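Local atomic coordinates of glycoside Hydrolase Family 43_12 (Metagenome, PDB entry 7JVH), a protein that probably hydrolyses glycosidic bonds in plant cell-wall polysaccharides of the hemicellulose type, as a glycoside hydrolase of family 43, subfamily 12. Residues Leu196-Glu208 with Thr220-Lys234. Sequence-based numbering, arbitrary orientation.
Sequences LYGPNHRCIKIWE and TDKVIVNGGTDIEKK
Tyr-197 slots its phenol ring between two layers: CB of His-201 rests over the centre of one face, and the backbone of Lys-234 covers the other, its CA 3.7 Å from the ring centroid in a CH-pi contact. Ile-231 CG1 lies at the edge of the same ring, near its plane, and the hydroxyl reaches on to the carbonyl of Pro-235. Beside it, His-201, with CG anti to its backbone N (chi1 -179°), swings its imidazole across to Asn-226. His-201 NE2 donates to Asn-226 OD1 (2.6 Å), within the ring plane but above the plane of the amide, while ND1 accepts the amide N-H of Leu-196, so both ring nitrogens are engaged and the ring's rotation is set. Gly-227 lies against this ring and the tyrosine hydroxyl, and its N binds Arg-202 O.

Beyond, strands 203-208 and 222-226 pair antiparallel as the outer hairpin of a four-stranded blade of the family 43 five-bladed beta-propeller. A classic bulge sets Ile-224 and Val-225 opposite Ile-204, whose O takes the N-H of Ile-224 (N to O 2.9 Å) and a weaker bond from Val-225. In Ile-224, chi1 of 47° places CG1 between the backbone N and the carbonyl carbon, where it meets Ile-204 CG2; CD1 reaches Ile-206 CB, and Ile-224 CG2 lies 3.7 Å from Ile-206 CG2. Leu-252 of the adjoining blade packs against Ile-204, Ile-224 and Val-225.

Toward the far end of the hairpin, Asp-221 CB sits over the six-membered ring of Trp-207, 3.3 Å from its centroid, and NE1 is held by His-188. Thr-220 OG1 accepts the N-H of Glu-208 (N to OG1 3.1 Å) and also bonds Ile-217 O. Chemically, the contact is divided: apolar branches join this blade to its neighbour, whereas the His-201 to Asn-226 hydrogen bond and CH-pi cover, rather than a salt bridge between the segments, fasten the loop end.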
ATOM      1  N   LEU A 196     -12.781   2.896 -28.702  1.00 82.99           N
ATOM      2  CA  LEU A 196     -13.478   4.038 -29.287  1.00 68.40           C
ATOM      3  C   LEU A 196     -12.772   5.375 -29.042  1.00 74.10           C
ATOM      4  O   LEU A 196     -13.068   6.360 -29.724  1.00 73.41           O
ATOM      5  CB  LEU A 196     -14.914   4.100 -28.768  1.00 65.26           C
ATOM      6  CG  LEU A 196     -15.877   3.036 -29.291  1.00 67.69           C
ATOM      7  CD1 LEU A 196     -17.281   3.309 -28.808  1.00 77.74           C
ATOM      8  CD2 LEU A 196     -15.837   2.931 -30.802  1.00 67.86           C
ATOM      9  N   TYR A 197     -11.855   5.412 -28.065  1.00 69.89           N
ATOM     10  CA  TYR A 197     -11.115   6.634 -27.715  1.00 68.28           C
ATOM     11  C   TYR A 197      -9.774   6.370 -27.021  1.00 71.59           C
ATOM     12  O   TYR A 197      -9.399   7.075 -26.067  1.00 75.25           O
ATOM     13  CB  TYR A 197     -11.983   7.581 -26.860  1.00 76.65           C
ATOM     14  CG  TYR A 197     -12.565   6.975 -25.598  1.00 72.36           C
ATOM     15  CD1 TYR A 197     -13.810   6.349 -25.618  1.00 67.37           C
ATOM     16  CD2 TYR A 197     -11.886   7.054 -24.379  1.00 65.75           C
ATOM     17  CE1 TYR A 197     -14.357   5.799 -24.469  1.00 66.80           C
ATOM     18  CE2 TYR A 197     -12.423   6.512 -23.223  1.00 65.04           C
ATOM     19  CZ  TYR A 197     -13.668   5.885 -23.273  1.00 68.51           C
ATOM     20  OH  TYR A 197     -14.235   5.322 -22.147  1.00 66.34           O
ATOM     21  N   GLY A 198      -9.048   5.361 -27.508  1.00 55.17           N
ATOM     22  CA  GLY A 198      -7.696   5.093 -27.082  1.00 54.57           C
ATOM     23  C   GLY A 198      -7.646   4.114 -25.915  1.00 62.84           C
ATOM     24  O   GLY A 198      -8.655   3.502 -25.562  1.00 56.27           O
ATOM     25  N   PRO A 199      -6.451   3.917 -25.314  1.00 62.10           N
ATOM     26  CA  PRO A 199      -6.308   3.009 -24.173  1.00 58.97           C
ATOM     27  C   PRO A 199      -7.166   3.312 -22.922  1.00 64.58           C
ATOM     28  O   PRO A 199      -7.338   2.401 -22.106  1.00 71.15           O
ATOM     29  CB  PRO A 199      -4.809   3.098 -23.820  1.00 54.12           C
ATOM     30  CG  PRO A 199      -4.173   4.075 -24.759  1.00 48.94           C
ATOM     31  CD  PRO A 199      -5.188   4.529 -25.765  1.00 54.29           C
ATOM     32  N   ASN A 200      -7.660   4.545 -22.757  1.00 65.16           N
ATOM     33  CA  ASN A 200      -8.484   4.870 -21.575  1.00 71.41           C
ATOM     34  C   ASN A 200      -9.854   4.213 -21.624  1.00 67.21           C
ATOM     35  O   ASN A 200     -10.488   4.025 -20.595  1.00 62.59           O
ATOM     36  CB  ASN A 200      -8.659   6.394 -21.364  1.00 68.36           C
ATOM     37  CG  ASN A 200      -7.379   7.088 -20.947  1.00 60.59           C
ATOM     38  OD1 ASN A 200      -6.445   6.465 -20.450  1.00 51.30           O
ATOM     39  ND2 ASN A 200      -7.331   8.391 -21.168  1.00 59.13           N
ATOM     40  N   HIS A 201     -10.307   3.874 -22.834  1.00 62.32           N
ATOM     41  CA  HIS A 201     -11.537   3.114 -22.995  1.00 62.10           C
ATOM     42  C   HIS A 201     -11.338   1.706 -22.415  1.00 63.82           C
ATOM     43  O   HIS A 201     -10.494   0.947 -22.876  1.00 60.76           O
ATOM     44  CB  HIS A 201     -11.955   3.040 -24.459  1.00 58.75           C
ATOM     45  CG  HIS A 201     -13.229   2.295 -24.675  1.00 61.27           C
ATOM     46  ND1 HIS A 201     -13.678   1.929 -25.923  1.00 67.72           N
ATOM     47  CD2 HIS A 201     -14.142   1.830 -23.796  1.00 68.06           C
ATOM     48  CE1 HIS A 201     -14.823   1.286 -25.799  1.00 71.91           C
ATOM     49  NE2 HIS A 201     -15.129   1.215 -24.520  1.00 71.42           N
ATOM     50  N   ARG A 202     -12.121   1.396 -21.375  1.00 57.03           N
ATOM     51  CA  ARG A 202     -12.093   0.111 -20.710  1.00 46.05           C
ATOM     52  C   ARG A 202     -13.509  -0.388 -20.471  1.00 55.13           C
ATOM     53  O   ARG A 202     -14.486   0.323 -20.749  1.00 50.28           O
ATOM     54  CB  ARG A 202     -11.335   0.244 -19.385  1.00 53.37           C
ATOM     55  CG  ARG A 202      -9.839   0.490 -19.549  1.00 50.58           C
ATOM     56  CD  ARG A 202      -9.051  -0.519 -20.378  1.00 55.52           C
ATOM     57  NE  ARG A 202      -8.685  -1.700 -19.599  1.00 56.35           N
ATOM     58  CZ  ARG A 202      -7.566  -2.400 -19.732  1.00 69.05           C
ATOM     59  NH1 ARG A 202      -6.638  -2.068 -20.642  1.00 67.09           N
ATOM     60  NH2 ARG A 202      -7.401  -3.486 -18.979  1.00 66.55           N
ATOM     61  N   CYS A 203     -13.608  -1.625 -19.970  1.00 52.66           N
ATOM     62  CA  CYS A 203     -14.868  -2.350 -19.841  1.00 54.85           C
ATOM     63  C   CYS A 203     -14.943  -3.066 -18.527  1.00 51.98           C
ATOM     64  O   CYS A 203     -13.919  -3.448 -17.969  1.00 56.67           O
ATOM     65  CB  CYS A 203     -14.966  -3.438 -20.932  1.00 68.89           C
ATOM     66  SG  CYS A 203     -15.160  -2.790 -22.580  1.00 74.11           S
ATOM     67  N   ILE A 204     -16.172  -3.267 -18.048  1.00 57.78           N
ATOM     68  CA  ILE A 204     -16.451  -4.184 -16.961  1.00 57.64           C
ATOM     69  C   ILE A 204     -17.077  -5.444 -17.558  1.00 60.11           C
ATOM     70  O   ILE A 204     -18.058  -5.373 -18.299  1.00 59.55           O
ATOM     71  CB  ILE A 204     -17.396  -3.587 -15.908  1.00 58.62           C
ATOM     72  CG1 ILE A 204     -16.817  -2.282 -15.345  1.00 58.24           C
ATOM     73  CG2 ILE A 204     -17.672  -4.601 -14.809  1.00 48.95           C
ATOM     74  CD1 ILE A 204     -15.423  -2.395 -14.769  1.00 44.54           C
ATOM     75  N   LYS A 205     -16.483  -6.589 -17.207  1.00 55.11           N
ATOM     76  CA  LYS A 205     -16.849  -7.878 -17.718  1.00 58.77           C
ATOM     77  C   LYS A 205     -17.199  -8.767 -16.548  1.00 57.66           C
ATOM     78  O   LYS A 205     -16.533  -8.725 -15.532  1.00 63.19           O
ATOM     79  CB  LYS A 205     -15.666  -8.477 -18.485  1.00 54.70           C
ATOM     80  CG  LYS A 205     -16.007  -9.765 -19.235  1.00 58.98           C
ATOM     81  CD  LYS A 205     -14.915 -10.161 -20.213  1.00 62.62           C
ATOM     82  CE  LYS A 205     -14.861  -9.196 -21.395  1.00 64.26           C
ATOM     83  NZ  LYS A 205     -13.730  -9.487 -22.299  1.00 59.09           N
ATOM     84  N   ILE A 206     -18.245  -9.586 -16.715  1.00 60.17           N
ATOM     85  CA  ILE A 206     -18.663 -10.548 -15.701  1.00 57.84           C
ATOM     86  C   ILE A 206     -18.585 -11.971 -16.253  1.00 66.02           C
ATOM     87  O   ILE A 206     -18.772 -12.192 -17.448  1.00 71.57           O
ATOM     88  CB  ILE A 206     -20.074 -10.226 -15.171  1.00 55.22           C
ATOM     89  CG1 ILE A 206     -20.391 -11.063 -13.931  1.00 59.98           C
ATOM     90  CG2 ILE A 206     -21.144 -10.437 -16.245  1.00 64.33           C
ATOM     91  CD1 ILE A 206     -21.640 -10.580 -13.202  1.00 64.80           C
ATOM     92  N   TRP A 207     -18.273 -12.919 -15.360  1.00 68.54           N
ATOM     93  CA  TRP A 207     -18.178 -14.348 -15.658  1.00 68.22           C
ATOM     94  C   TRP A 207     -18.898 -15.102 -14.564  1.00 72.79           C
ATOM     95  O   TRP A 207     -18.841 -14.701 -13.408  1.00 81.45           O
ATOM     96  CB  TRP A 207     -16.729 -14.823 -15.596  1.00 63.23           C
ATOM     97  CG  TRP A 207     -15.789 -14.237 -16.585  1.00 72.66           C
ATOM     98  CD1 TRP A 207     -15.161 -13.037 -16.505  1.00 65.24           C
ATOM     99  CD2 TRP A 207     -15.313 -14.860 -17.787  1.00 82.55           C
ATOM    100  NE1 TRP A 207     -14.338 -12.859 -17.582  1.00 62.54           N
ATOM    101  CE2 TRP A 207     -14.416 -13.957 -18.393  1.00 75.02           C
ATOM    102  CE3 TRP A 207     -15.571 -16.083 -18.418  1.00 85.58           C
ATOM    103  CZ2 TRP A 207     -13.775 -14.236 -19.606  1.00 72.97           C
ATOM    104  CZ3 TRP A 207     -14.926 -16.363 -19.623  1.00 72.58           C
ATOM    105  CH2 TRP A 207     -14.049 -15.435 -20.209  1.00 60.42           C
ATOM    106  N   GLU A 208     -19.537 -16.213 -14.924  1.00 67.87           N
ATOM    107  CA  GLU A 208     -19.965 -17.211 -13.954  1.00 73.15           C
ATOM    108  C   GLU A 208     -18.700 -17.912 -13.460  1.00 75.25           C
ATOM    109  O   GLU A 208     -17.745 -18.090 -14.219  1.00 76.03           O
ATOM    110  CB  GLU A 208     -20.938 -18.218 -14.581  1.00 60.62           C
ATOM    111  CG  GLU A 208     -21.713 -19.057 -13.566  1.00 65.08           C
ATOM    112  CD  GLU A 208     -22.828 -19.891 -14.215  1.00 72.57           C
ATOM    113  OE1 GLU A 208     -23.309 -19.508 -15.305  1.00 66.35           O
ATOM    114  OE2 GLU A 208     -23.236 -20.929 -13.635  1.00 80.14           O
ATOM    115  N   THR A 220     -19.425 -17.824 -20.593  1.00 90.31           N
ATOM    116  CA  THR A 220     -20.341 -17.119 -19.693  1.00 83.03           C
ATOM    117  C   THR A 220     -20.001 -15.636 -19.553  1.00 82.22           C
ATOM    118  O   THR A 220     -20.684 -14.915 -18.835  1.00 94.22           O
ATOM    119  CB  THR A 220     -20.377 -17.755 -18.285  1.00 72.02           C
ATOM    120  OG1 THR A 220     -19.104 -17.594 -17.637  1.00 77.56           O
ATOM    121  CG2 THR A 220     -20.734 -19.245 -18.370  1.00 66.08           C
ATOM    122  N   ASP A 221     -18.952 -15.193 -20.257  1.00 70.49           N
ATOM    123  CA  ASP A 221     -18.494 -13.814 -20.196  1.00 63.47           C
ATOM    124  C   ASP A 221     -19.444 -12.878 -20.921  1.00 65.97           C
ATOM    125  O   ASP A 221     -19.983 -13.220 -21.955  1.00 78.87           O
ATOM    126  CB  ASP A 221     -17.075 -13.654 -20.747  1.00 64.01           C
ATOM    127  CG  ASP A 221     -16.927 -14.129 -22.195  1.00 65.57           C
ATOM    128  OD1 ASP A 221     -17.386 -15.238 -22.524  1.00 71.66           O
ATOM    129  OD2 ASP A 221     -16.339 -13.408 -23.014  1.00 67.02           O
ATOM    130  N   LYS A 222     -19.651 -11.691 -20.344  1.00 62.66           N
ATOM    131  CA  LYS A 222     -20.464 -10.636 -20.929  1.00 63.33           C
ATOM    132  C   LYS A 222     -19.969  -9.287 -20.444  1.00 70.79           C
ATOM    133  O   LYS A 222     -19.660  -9.115 -19.257  1.00 78.02           O
ATOM    134  CB  LYS A 222     -21.920 -10.799 -20.507  1.00 66.20           C
ATOM    135  CG  LYS A 222     -22.876  -9.865 -21.232  1.00 67.10           C
ATOM    136  CD  LYS A 222     -24.150  -9.615 -20.473  1.00 64.94           C
ATOM    137  CE  LYS A 222     -25.052  -8.694 -21.279  1.00 81.54           C
ATOM    138  NZ  LYS A 222     -26.218  -8.217 -20.460  1.00 88.99           N
ATOM    139  N   VAL A 223     -19.894  -8.321 -21.367  1.00 55.37           N
ATOM    140  CA  VAL A 223     -19.591  -6.942 -21.016  1.00 64.33           C
ATOM    141  C   VAL A 223     -20.861  -6.315 -20.446  1.00 61.82           C
ATOM    142  O   VAL A 223     -21.873  -6.223 -21.138  1.00 59.83           O
ATOM    143  CB  VAL A 223     -19.087  -6.117 -22.217  1.00 69.24           C
ATOM    144  CG1 VAL A 223     -18.853  -4.677 -21.787  1.00 62.50           C
ATOM    145  CG2 VAL A 223     -17.811  -6.719 -22.794  1.00 54.09           C
ATOM    146  N   ILE A 224     -20.795  -5.890 -19.179  1.00 61.02           N
ATOM    147  CA  ILE A 224     -21.930  -5.274 -18.475  1.00 67.37           C
ATOM    148  C   ILE A 224     -21.843  -3.753 -18.344  1.00 59.18           C
ATOM    149  O   ILE A 224     -22.855  -3.093 -18.178  1.00 66.62           O
ATOM    150  CB  ILE A 224     -22.188  -5.916 -17.094  1.00 61.46           C
ATOM    151  CG1 ILE A 224     -20.899  -6.060 -16.291  1.00 61.71           C
ATOM    152  CG2 ILE A 224     -22.854  -7.282 -17.266  1.00 53.41           C
ATOM    153  CD1 ILE A 224     -21.160  -6.496 -14.869  1.00 71.66           C
ATOM    154  N   VAL A 225     -20.625  -3.208 -18.431  1.00 60.74           N
ATOM    155  CA  VAL A 225     -20.421  -1.776 -18.621  1.00 64.60           C
ATOM    156  C   VAL A 225     -19.356  -1.551 -19.672  1.00 60.23           C
ATOM    157  O   VAL A 225     -18.296  -2.152 -19.605  1.00 62.96           O
ATOM    158  CB  VAL A 225     -19.994  -1.042 -17.327  1.00 55.40           C
ATOM    159  CG1 VAL A 225     -19.745   0.434 -17.625  1.00 47.40           C
ATOM    160  CG2 VAL A 225     -21.063  -1.185 -16.254  1.00 54.79           C
ATOM    161  N   ASN A 226     -19.653  -0.668 -20.630  1.00 53.00           N
ATOM    162  CA  ASN A 226     -18.705  -0.258 -21.649  1.00 50.12           C
ATOM    163  C   ASN A 226     -18.288   1.207 -21.495  1.00 71.54           C
ATOM    164  O   ASN A 226     -19.088   2.111 -21.743  1.00 72.10           O
ATOM    165  CB  ASN A 226     -19.254  -0.518 -23.045  1.00 59.28           C
ATOM    166  CG  ASN A 226     -18.190  -0.388 -24.116  1.00 72.43           C
ATOM    167  OD1 ASN A 226     -16.977  -0.479 -23.839  1.00 75.70           O
ATOM    168  ND2 ASN A 226     -18.634  -0.176 -25.359  1.00 73.04           N
ATOM    169  N   GLY A 227     -17.035   1.428 -21.065  1.00 63.23           N
ATOM    170  CA  GLY A 227     -16.486   2.761 -20.911  1.00 63.20           C
ATOM    171  C   GLY A 227     -16.674   3.355 -19.516  1.00 71.56           C
ATOM    172  O   GLY A 227     -15.687   3.671 -18.830  1.00 65.42           O
ATOM    173  N   GLY A 228     -17.941   3.517 -19.121  1.00 73.76           N
ATOM    174  CA  GLY A 228     -18.324   4.113 -17.845  1.00 76.42           C
ATOM    175  C   GLY A 228     -19.806   4.444 -17.770  1.00 71.94           C
ATOM    176  O   GLY A 228     -20.611   3.852 -18.501  1.00 80.63           O
ATOM    177  N   THR A 229     -20.159   5.392 -16.893  1.00 65.10           N
ATOM    178  CA  THR A 229     -21.552   5.839 -16.702  1.00 66.71           C
ATOM    179  C   THR A 229     -22.161   6.498 -17.947  1.00 70.13           C
ATOM    180  O   THR A 229     -23.363   6.425 -18.167  1.00 67.23           O
ATOM    181  CB  THR A 229     -21.693   6.838 -15.534  1.00 58.89           C
ATOM    182  OG1 THR A 229     -20.706   7.862 -15.674  1.00 73.69           O
ATOM    183  CG2 THR A 229     -21.506   6.135 -14.195  1.00 58.33           C
ATOM    184  N   ASP A 230     -21.316   7.163 -18.742  1.00 70.73           N
ATOM    185  CA  ASP A 230     -21.725   7.797 -19.996  1.00 76.56           C
ATOM    186  C   ASP A 230     -20.566   7.800 -20.999  1.00 81.43           C
ATOM    187  O   ASP A 230     -19.641   8.618 -20.891  1.00 85.47           O
ATOM    188  CB  ASP A 230     -22.225   9.221 -19.741  1.00 69.19           C
ATOM    189  CG  ASP A 230     -22.670   9.927 -21.018  1.00 76.24           C
ATOM    190  OD1 ASP A 230     -22.779   9.268 -22.072  1.00 97.82           O
ATOM    191  OD2 ASP A 230     -22.917  11.144 -20.990  1.00 57.61           O
ATOM    192  N   ILE A 231     -20.645   6.892 -21.983  1.00 75.24           N
ATOM    193  CA  ILE A 231     -19.552   6.636 -22.931  1.00 72.07           C
ATOM    194  C   ILE A 231     -19.212   7.851 -23.796  1.00 72.36           C
ATOM    195  O   ILE A 231     -18.042   8.065 -24.124  1.00 68.28           O
ATOM    196  CB  ILE A 231     -19.836   5.385 -23.795  1.00 69.01           C
ATOM    197  CG1 ILE A 231     -18.552   4.889 -24.459  1.00 64.53           C
ATOM    198  CG2 ILE A 231     -20.921   5.661 -24.830  1.00 73.01           C
ATOM    199  CD1 ILE A 231     -18.522   3.384 -24.666  1.00 56.99           C
ATOM    200  N   GLU A 232     -20.227   8.657 -24.130  1.00 67.53           N
ATOM    201  CA  GLU A 232     -20.042   9.912 -24.869  1.00 69.69           C
ATOM    202  C   GLU A 232     -18.984  10.835 -24.233  1.00 80.94           C
ATOM    203  O   GLU A 232     -18.328  11.594 -24.924  1.00 79.96           O
ATOM    204  CB  GLU A 232     -21.367  10.673 -25.015  1.00 71.96           C
ATOM    205  CG  GLU A 232     -22.329  10.113 -26.055  1.00 91.03           C
ATOM    206  CD  GLU A 232     -23.596  10.931 -26.238  1.00106.97           C
ATOM    207  OE1 GLU A 232     -23.656  12.155 -25.938  1.00110.39           O
ATOM    208  OE2 GLU A 232     -24.561  10.324 -26.720  1.00107.72           O
ATOM    209  N   LYS A 233     -18.853  10.774 -22.898  1.00 90.77           N
ATOM    210  CA  LYS A 233     -17.894  11.589 -22.137  1.00 85.84           C
ATOM    211  C   LYS A 233     -16.467  11.006 -22.107  1.00 87.78           C
ATOM    212  O   LYS A 233     -15.576  11.584 -21.488  1.00 91.06           O
ATOM    213  CB  LYS A 233     -18.393  11.808 -20.701  1.00 88.96           C
ATOM    214  CG  LYS A 233     -19.739  12.529 -20.611  1.00 92.58           C
ATOM    215  CD  LYS A 233     -20.082  12.993 -19.209  1.00 95.04           C
ATOM    216  CE  LYS A 233     -21.227  14.012 -19.246  1.00 96.98           C
ATOM    217  NZ  LYS A 233     -22.253  13.849 -18.164  1.00 93.40           N
ATOM    218  N   LYS A 234     -16.259   9.865 -22.778  1.00 85.49           N
ATOM    219  CA  LYS A 234     -14.966   9.178 -22.835  1.00 78.11           C
ATOM    220  C   LYS A 234     -14.430   8.863 -21.442  1.00 68.20           C
ATOM    221  O   LYS A 234     -13.310   9.231 -21.107  1.00 51.29           O
ATOM    222  CB  LYS A 234     -13.939  10.003 -23.618  1.00 71.73           C
ATOM    223  CG  LYS A 234     -14.354  10.347 -25.038  1.00 70.25           C
ATOM    224  CD  LYS A 234     -13.492  11.483 -25.580  1.00 73.28           C
ATOM    225  CE  LYS A 234     -13.559  11.611 -27.089  1.00 82.51           C
ATOM    226  NZ  LYS A 234     -14.873  12.140 -27.571  1.00 88.26           N
TER